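Local coordinates for insecticidal protein (Brevibacillus laterosporus, PDB 7ML9) that probably kills western corn rootworm by forming beta-barrel pores in membranes, as an insecticidal toxin of the epsilon-toxin/MTX2 family, at residues 34-46 and 245-257. Residues are numbered along the deposited sequence; the frame is centred on the assembly and turned at random. Where two conformers were deposited one is given.
Sequences DLAREDEAGTFNE and VLTKCQQKGWGDF. With EDO (1,2-ethanediol), chain E; EDO (1,2-ethanediol), chain H.
Segment 34-46 of helix 28-48 passes residues 245-252, the last turns of helix 242-252, at 9.8 Å between segment axes with directions 59° apart, L35 facing L246 and D39 facing C249. L35, its CG anti to the backbone N (chi1 -179°), drives its branched end into an apolar pocket: CG meets V245 CG1, CD2 lies on L246 CB, and CD1 reaches C249 CB while sitting over one face of the F257 ring, 4.0 Å from its centroid. Small C249 fits where the backbones draw close. A Schellman motif then ends the second helix; G253 takes the positive phi this requires, and the chain turns back to bring W254 against the first helix. There G42, lacking a side chain, lets its CA settle over the indole six-membered ring, 3.5 Å from the centroid in a CH-pi contact, while K252 CB lies over the opposite face of the indole, toward its rim. Polar groups border the indole. The extended K248 chain carries NZ to D39 OD1 (3.0 Å, a salt bridge on the syn lone pair) and to T43 OG1 (2.8 Å); that hydroxyl donates to D39 O. Farther along, K252 NZ pairs with E46 OE2 at 2.8 Å. D39 OD2 forms a salt bridge with R229 of strand 201-229, which V245 touches too. Beside an apolar core, D39, shared by K248 and R229, thus links both helices to the sheet.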
ATOM      1  N   ASP A  34      -4.998  26.656  -5.884  1.00 16.21           N
ATOM      2  CA  ASP A  34      -3.731  27.288  -6.242  0.55 20.41           C
ATOM      3  C   ASP A  34      -3.427  27.096  -7.720  1.00 19.17           C
ATOM      4  O   ASP A  34      -2.855  27.990  -8.356  1.00 18.50           O
ATOM      5  CB  ASP A  34      -2.585  26.749  -5.387  0.55 22.15           C
ATOM      6  CG  ASP A  34      -1.252  27.420  -5.713  0.55 23.33           C
ATOM      7  OD1 ASP A  34      -0.983  28.528  -5.196  0.55 19.79           O
ATOM      8  OD2 ASP A  34      -0.478  26.847  -6.508  0.55 19.53           O
ATOM      9  N   LEU A  35      -3.806  25.944  -8.283  1.00 13.40           N
ATOM     10  CA  LEU A  35      -3.670  25.742  -9.724  1.00 17.37           C
ATOM     11  C   LEU A  35      -4.381  26.851 -10.508  1.00 18.86           C
ATOM     12  O   LEU A  35      -3.834  27.388 -11.486  1.00 16.68           O
ATOM     13  CB  LEU A  35      -4.233  24.372 -10.107  1.00 15.24           C
ATOM     14  CG  LEU A  35      -4.169  23.969 -11.575  1.00 18.83           C
ATOM     15  CD1 LEU A  35      -2.704  23.817 -11.977  1.00 16.54           C
ATOM     16  CD2 LEU A  35      -4.954  22.650 -11.804  1.00 16.03           C
ATOM     17  N   ALA A  36      -5.619  27.187 -10.111  1.00 12.21           N
ATOM     18  CA  ALA A  36      -6.325  28.291 -10.776  1.00 16.66           C
ATOM     19  C   ALA A  36      -5.580  29.612 -10.597  1.00 13.18           C
ATOM     20  O   ALA A  36      -5.435  30.385 -11.554  1.00 16.76           O
ATOM     21  CB  ALA A  36      -7.768  28.409 -10.258  1.00 14.67           C
ATOM     22  N   ARG A  37      -5.090  29.886  -9.386  1.00 13.21           N
ATOM     23  CA  ARG A  37      -4.331  31.113  -9.147  1.00 20.68           C
ATOM     24  C   ARG A  37      -3.044  31.156  -9.974  1.00 24.18           C
ATOM     25  O   ARG A  37      -2.623  32.233 -10.410  1.00 17.38           O
ATOM     26  CB  ARG A  37      -4.009  31.257  -7.657  1.00 17.52           C
ATOM     27  CG  ARG A  37      -5.259  31.376  -6.758  1.00 17.33           C
ATOM     28  CD  ARG A  37      -4.901  31.287  -5.280  1.00 19.68           C
ATOM     29  NE  ARG A  37      -6.117  31.269  -4.474  1.00 22.91           N
ATOM     30  CZ  ARG A  37      -6.406  30.351  -3.555  1.00 25.81           C
ATOM     31  NH1 ARG A  37      -5.545  29.364  -3.292  1.00 18.57           N
ATOM     32  NH2 ARG A  37      -7.556  30.434  -2.884  1.00 23.62           N
ATOM     33  N   GLU A  38      -2.392  30.004 -10.182  1.00 16.74           N
ATOM     34  CA  GLU A  38      -1.156  29.983 -10.972  1.00 18.54           C
ATOM     35  C   GLU A  38      -1.428  30.369 -12.416  1.00 17.72           C
ATOM     36  O   GLU A  38      -0.706  31.185 -12.996  1.00 17.31           O
ATOM     37  CB  GLU A  38      -0.492  28.597 -10.932  1.00 18.43           C
ATOM     38  CG  GLU A  38      -0.093  28.140  -9.563  1.00 20.33           C
ATOM     39  CD  GLU A  38       1.247  28.688  -9.128  1.00 27.52           C
ATOM     40  OE1 GLU A  38       1.899  29.379  -9.943  1.00 26.16           O
ATOM     41  OE2 GLU A  38       1.652  28.417  -7.976  1.00 30.66           O
ATOM     42  N   ASP A  39      -2.460  29.774 -13.016  1.00 15.62           N
ATOM     43  CA  ASP A  39      -2.806  30.089 -14.398  1.00 17.84           C
ATOM     44  C   ASP A  39      -3.171  31.561 -14.541  1.00 22.99           C
ATOM     45  O   ASP A  39      -2.738  32.229 -15.487  1.00 19.02           O
ATOM     46  CB  ASP A  39      -3.960  29.200 -14.848  1.00 17.35           C
ATOM     47  CG  ASP A  39      -4.319  29.382 -16.322  1.00 25.67           C
ATOM     48  OD1 ASP A  39      -3.472  29.814 -17.134  1.00 22.17           O
ATOM     49  OD2 ASP A  39      -5.459  29.057 -16.677  1.00 22.28           O
ATOM     50  N   GLU A  40      -3.955  32.080 -13.595  1.00 17.16           N
ATOM     51  CA  GLU A  40      -4.319  33.497 -13.589  1.00 22.65           C
ATOM     52  C   GLU A  40      -3.079  34.386 -13.619  1.00 19.38           C
ATOM     53  O   GLU A  40      -2.891  35.182 -14.545  1.00 21.12           O
ATOM     54  CB  GLU A  40      -5.170  33.791 -12.354  1.00 19.13           C
ATOM     55  CG  GLU A  40      -5.732  35.220 -12.243  1.00 16.48           C
ATOM     56  CD  GLU A  40      -6.672  35.330 -11.051  1.00 16.59           C
ATOM     57  OE1 GLU A  40      -6.183  35.544  -9.909  1.00 21.67           O
ATOM     58  OE2 GLU A  40      -7.890  35.158 -11.251  1.00 21.93           O
ATOM     59  N   ALA A  41      -2.214  34.253 -12.611  1.00 17.28           N
ATOM     60  CA  ALA A  41      -1.041  35.113 -12.519  1.00 20.04           C
ATOM     61  C   ALA A  41      -0.100  34.902 -13.700  1.00 22.53           C
ATOM     62  O   ALA A  41       0.373  35.871 -14.309  1.00 21.14           O
ATOM     63  CB  ALA A  41      -0.311  34.869 -11.200  1.00 17.43           C
ATOM     64  N   GLY A  42       0.210  33.640 -14.023  1.00 19.66           N
ATOM     65  CA  GLY A  42       1.144  33.374 -15.113  1.00 21.45           C
ATOM     66  C   GLY A  42       0.695  33.957 -16.443  1.00 19.61           C
ATOM     67  O   GLY A  42       1.504  34.502 -17.202  1.00 21.55           O
ATOM     68  N   THR A  43      -0.597  33.846 -16.753  1.00 17.41           N
ATOM     69  CA  THR A  43      -1.102  34.324 -18.037  1.00 19.85           C
ATOM     70  C   THR A  43      -1.022  35.852 -18.142  1.00 21.17           C
ATOM     71  O   THR A  43      -0.653  36.387 -19.198  1.00 20.38           O
ATOM     72  CB  THR A  43      -2.535  33.832 -18.230  1.00 21.80           C
ATOM     73  OG1 THR A  43      -2.539  32.390 -18.309  1.00 20.60           O
ATOM     74  CG2 THR A  43      -3.138  34.400 -19.502  1.00 21.17           C
ATOM     75  N   PHE A  44      -1.372  36.571 -17.069  1.00 18.72           N
ATOM     76  CA  PHE A  44      -1.198  38.025 -17.071  1.00 24.38           C
ATOM     77  C   PHE A  44       0.274  38.406 -17.131  1.00 24.56           C
ATOM     78  O   PHE A  44       0.630  39.421 -17.740  1.00 24.38           O
ATOM     79  CB  PHE A  44      -1.839  38.644 -15.830  1.00 20.31           C
ATOM     80  CG  PHE A  44      -3.331  38.758 -15.923  1.00 24.34           C
ATOM     81  CD1 PHE A  44      -3.928  39.317 -17.044  1.00 28.16           C
ATOM     82  CD2 PHE A  44      -4.137  38.291 -14.901  1.00 22.57           C
ATOM     83  CE1 PHE A  44      -5.309  39.409 -17.139  1.00 31.58           C
ATOM     84  CE2 PHE A  44      -5.516  38.378 -14.990  1.00 23.98           C
ATOM     85  CZ  PHE A  44      -6.102  38.931 -16.103  1.00 26.43           C
ATOM     86  N   ASN A  45       1.142  37.610 -16.509  1.00 20.63           N
ATOM     87  CA  ASN A  45       2.566  37.910 -16.567  1.00 21.31           C
ATOM     88  C   ASN A  45       3.094  37.824 -17.987  1.00 23.69           C
ATOM     89  O   ASN A  45       3.971  38.606 -18.366  1.00 22.54           O
ATOM     90  CB  ASN A  45       3.347  36.983 -15.639  1.00 21.99           C
ATOM     91  CG  ASN A  45       3.154  37.341 -14.199  1.00 25.69           C
ATOM     92  OD1 ASN A  45       2.622  38.412 -13.883  1.00 25.75           O
ATOM     93  ND2 ASN A  45       3.597  36.465 -13.305  1.00 24.61           N
ATOM     94  N   GLU A  46       2.585  36.879 -18.787  1.00 17.78           N
ATOM     95  CA  GLU A  46       2.947  36.851 -20.199  1.00 20.70           C
ATOM     96  C   GLU A  46       2.352  38.050 -20.925  1.00 26.46           C
ATOM     97  O   GLU A  46       3.022  38.673 -21.758  1.00 22.48           O
ATOM     98  CB  GLU A  46       2.474  35.550 -20.865  1.00 19.76           C
ATOM     99  CG  GLU A  46       3.190  34.273 -20.319  1.00 19.69           C
ATOM    100  CD  GLU A  46       2.827  32.989 -21.059  1.00 21.31           C
ATOM    101  OE1 GLU A  46       1.879  32.973 -21.879  1.00 18.40           O
ATOM    102  OE2 GLU A  46       3.501  31.959 -20.798  1.00 21.76           O
ATOM    103  N   VAL A 245      -6.024  23.003 -17.433  1.00 15.36           N
ATOM    104  CA  VAL A 245      -5.270  23.997 -16.685  1.00 14.16           C
ATOM    105  C   VAL A 245      -4.007  23.374 -16.103  1.00 17.80           C
ATOM    106  O   VAL A 245      -2.935  23.983 -16.132  1.00 13.31           O
ATOM    107  CB  VAL A 245      -6.151  24.645 -15.602  1.00 14.27           C
ATOM    108  CG1 VAL A 245      -5.327  25.610 -14.726  1.00 12.35           C
ATOM    109  CG2 VAL A 245      -7.350  25.365 -16.256  1.00 15.70           C
ATOM    110  N   LEU A 246      -4.098  22.137 -15.590  1.00 13.43           N
ATOM    111  CA  LEU A 246      -2.889  21.494 -15.077  1.00 13.92           C
ATOM    112  C   LEU A 246      -1.879  21.249 -16.193  1.00 11.45           C
ATOM    113  O   LEU A 246      -0.681  21.452 -16.003  1.00 14.23           O
ATOM    114  CB  LEU A 246      -3.234  20.171 -14.380  1.00 15.73           C
ATOM    115  CG  LEU A 246      -2.019  19.366 -13.890  1.00 16.21           C
ATOM    116  CD1 LEU A 246      -1.323  20.061 -12.719  1.00 15.11           C
ATOM    117  CD2 LEU A 246      -2.420  17.927 -13.515  1.00 13.96           C
ATOM    118  N   THR A 247      -2.345  20.804 -17.357  1.00 13.29           N
ATOM    119  CA  THR A 247      -1.430  20.558 -18.461  1.00 17.38           C
ATOM    120  C   THR A 247      -0.643  21.816 -18.798  1.00 17.86           C
ATOM    121  O   THR A 247       0.579  21.766 -18.977  1.00 15.42           O
ATOM    122  CB  THR A 247      -2.207  20.052 -19.676  1.00 14.94           C
ATOM    123  OG1 THR A 247      -2.915  18.859 -19.321  1.00 20.93           O
ATOM    124  CG2 THR A 247      -1.275  19.757 -20.868  1.00 19.37           C
ATOM    125  N   LYS A 248      -1.322  22.967 -18.815  1.00 15.46           N
ATOM    126  CA  LYS A 248      -0.656  24.223 -19.135  1.00 14.13           C
ATOM    127  C   LYS A 248       0.352  24.594 -18.062  1.00 16.07           C
ATOM    128  O   LYS A 248       1.502  24.946 -18.363  1.00 15.82           O
ATOM    129  CB  LYS A 248      -1.709  25.332 -19.299  1.00 15.35           C
ATOM    130  CG  LYS A 248      -1.115  26.712 -19.548  1.00 19.20           C
ATOM    131  CD  LYS A 248      -2.225  27.740 -19.776  1.00 19.08           C
ATOM    132  CE  LYS A 248      -1.617  29.109 -20.099  1.00 25.05           C
ATOM    133  NZ  LYS A 248      -2.660  30.162 -19.964  1.00 24.81           N
ATOM    134  N   CYS A 249      -0.065  24.507 -16.793  1.00 12.23           N
ATOM    135  CA  CYS A 249       0.771  24.941 -15.687  1.00 15.47           C
ATOM    136  C   CYS A 249       2.034  24.090 -15.577  1.00 17.90           C
ATOM    137  O   CYS A 249       3.118  24.618 -15.285  1.00 14.94           O
ATOM    138  CB  CYS A 249      -0.050  24.885 -14.399  1.00 18.26           C
ATOM    139  SG  CYS A 249      -1.104  26.388 -14.229  1.00 21.61           S
ATOM    140  N   GLN A 250       1.914  22.784 -15.835  1.00 16.14           N
ATOM    141  CA  GLN A 250       3.091  21.914 -15.812  1.00 16.19           C
ATOM    142  C   GLN A 250       4.020  22.197 -16.987  1.00 17.39           C
ATOM    143  O   GLN A 250       5.244  22.216 -16.817  1.00 20.31           O
ATOM    144  CB  GLN A 250       2.646  20.454 -15.793  1.00 18.19           C
ATOM    145  CG  GLN A 250       2.041  20.091 -14.430  1.00 15.70           C
ATOM    146  CD  GLN A 250       1.710  18.606 -14.282  1.00 18.22           C
ATOM    147  OE1 GLN A 250       1.284  17.948 -15.229  1.00 17.71           O
ATOM    148  NE2 GLN A 250       1.887  18.088 -13.073  1.00 19.42           N
ATOM    149  N   GLN A 251       3.458  22.453 -18.176  1.00 14.96           N
ATOM    150  CA  GLN A 251       4.278  22.855 -19.319  1.00 16.67           C
ATOM    151  C   GLN A 251       5.028  24.160 -19.044  1.00 21.91           C
ATOM    152  O   GLN A 251       6.212  24.292 -19.387  1.00 19.72           O
ATOM    153  CB  GLN A 251       3.388  22.972 -20.558  1.00 17.65           C
ATOM    154  CG  GLN A 251       4.129  23.257 -21.854  1.00 22.49           C
ATOM    155  CD  GLN A 251       3.183  23.333 -23.030  1.00 22.67           C
ATOM    156  OE1 GLN A 251       2.424  24.291 -23.175  1.00 28.70           O
ATOM    157  NE2 GLN A 251       3.214  22.328 -23.868  1.00 23.34           N
ATOM    158  N   LYS A 252       4.370  25.124 -18.387  1.00 19.43           N
ATOM    159  CA  LYS A 252       4.964  26.432 -18.117  1.00 16.67           C
ATOM    160  C   LYS A 252       5.886  26.457 -16.917  1.00 23.55           C
ATOM    161  O   LYS A 252       6.636  27.422 -16.756  1.00 21.44           O
ATOM    162  CB  LYS A 252       3.873  27.484 -17.848  1.00 20.55           C
ATOM    163  CG  LYS A 252       2.860  27.666 -18.952  1.00 20.58           C
ATOM    164  CD  LYS A 252       3.342  28.646 -19.986  1.00 22.80           C
ATOM    165  CE  LYS A 252       2.344  28.782 -21.117  1.00 21.54           C
ATOM    166  NZ  LYS A 252       3.006  29.580 -22.203  1.00 23.63           N
ATOM    167  N   GLY A 253       5.821  25.473 -16.032  1.00 17.40           N
ATOM    168  CA  GLY A 253       6.547  25.626 -14.799  1.00 15.02           C
ATOM    169  C   GLY A 253       5.884  26.530 -13.789  1.00 18.01           C
ATOM    170  O   GLY A 253       6.569  27.083 -12.931  1.00 21.53           O
ATOM    171  N   TRP A 254       4.567  26.708 -13.861  1.00 15.42           N
ATOM    172  CA  TRP A 254       3.855  27.549 -12.899  1.00 18.30           C
ATOM    173  C   TRP A 254       3.374  26.700 -11.726  1.00 21.71           C
ATOM    174  O   TRP A 254       2.357  26.012 -11.831  1.00 21.85           O
ATOM    175  CB  TRP A 254       2.670  28.237 -13.562  1.00 18.92           C
ATOM    176  CG  TRP A 254       3.022  29.172 -14.702  1.00 18.80           C
ATOM    177  CD1 TRP A 254       4.252  29.689 -15.010  1.00 20.92           C
ATOM    178  CD2 TRP A 254       2.108  29.686 -15.679  1.00 16.66           C
ATOM    179  NE1 TRP A 254       4.151  30.503 -16.127  1.00 20.80           N
ATOM    180  CE2 TRP A 254       2.847  30.518 -16.550  1.00 18.28           C
ATOM    181  CE3 TRP A 254       0.733  29.528 -15.896  1.00 16.15           C
ATOM    182  CZ2 TRP A 254       2.253  31.186 -17.626  1.00 18.75           C
ATOM    183  CZ3 TRP A 254       0.142  30.190 -16.965  1.00 18.63           C
ATOM    184  CH2 TRP A 254       0.906  31.010 -17.820  1.00 19.14           C
ATOM    185  N   GLY A 255       4.057  26.806 -10.591  1.00 17.25           N
ATOM    186  CA  GLY A 255       3.677  26.088  -9.391  1.00 27.57           C
ATOM    187  C   GLY A 255       4.216  24.664  -9.359  1.00 26.51           C
ATOM    188  O   GLY A 255       4.660  24.102 -10.363  1.00 22.98           O
ATOM    189  N   ASP A 256       4.163  24.071  -8.159  1.00 20.73           N
ATOM    190  CA  ASP A 256       4.663  22.718  -7.903  1.00 23.67           C
ATOM    191  C   ASP A 256       3.468  21.771  -7.841  1.00 18.03           C
ATOM    192  O   ASP A 256       2.733  21.750  -6.852  1.00 23.06           O
ATOM    193  CB  ASP A 256       5.457  22.685  -6.601  1.00 28.85           C
ATOM    194  CG  ASP A 256       6.066  21.309  -6.309  1.00 36.77           C
ATOM    195  OD1 ASP A 256       5.956  20.396  -7.152  1.00 34.13           O
ATOM    196  OD2 ASP A 256       6.647  21.139  -5.217  1.00 41.58           O
ATOM    197  N   PHE A 257       3.269  20.995  -8.901  1.00 17.81           N
ATOM    198  CA  PHE A 257       2.203  20.000  -8.907  1.00 20.00           C
ATOM    199  C   PHE A 257       2.774  18.627  -9.225  1.00 14.57           C
ATOM    200  O   PHE A 257       2.229  17.901 -10.062  1.00 15.25           O
ATOM    201  CB  PHE A 257       1.103  20.408  -9.894  1.00 17.54           C
ATOM    202  CG  PHE A 257       0.481  21.727  -9.538  1.00 20.08           C
ATOM    203  CD1 PHE A 257      -0.459  21.793  -8.528  1.00 18.39           C
ATOM    204  CD2 PHE A 257       0.903  22.905 -10.151  1.00 18.97           C
ATOM    205  CE1 PHE A 257      -1.015  23.012  -8.147  1.00 20.77           C
ATOM    206  CE2 PHE A 257       0.360  24.127  -9.775  1.00 19.53           C
ATOM    207  CZ  PHE A 257      -0.599  24.176  -8.768  1.00 15.05           C
TER
HETATM  208  C1  EDO E 404       7.191  31.250 -18.048  1.00 40.26           C
HETATM  209  O1  EDO E 404       6.929  29.921 -17.599  1.00 29.64           O
HETATM  210  C2  EDO E 404       6.405  31.465 -19.332  1.00 33.97           C
HETATM  211  O2  EDO E 404       5.149  32.045 -18.976  1.00 27.64           O
HETATM  212  C1  EDO H 407      -6.372  28.300 -20.086  1.00 32.42           C
HETATM  213  O1  EDO H 407      -5.460  29.047 -19.269  1.00 37.54           O
HETATM  214  C2  EDO H 407      -5.924  26.848 -20.176  1.00 36.93           C
HETATM  215  O2  EDO H 407      -6.467  26.289 -21.374  1.00 51.53           O
HETATM  216  O   HOH W   1      -0.467  31.769 -21.696  1.00 30.35           O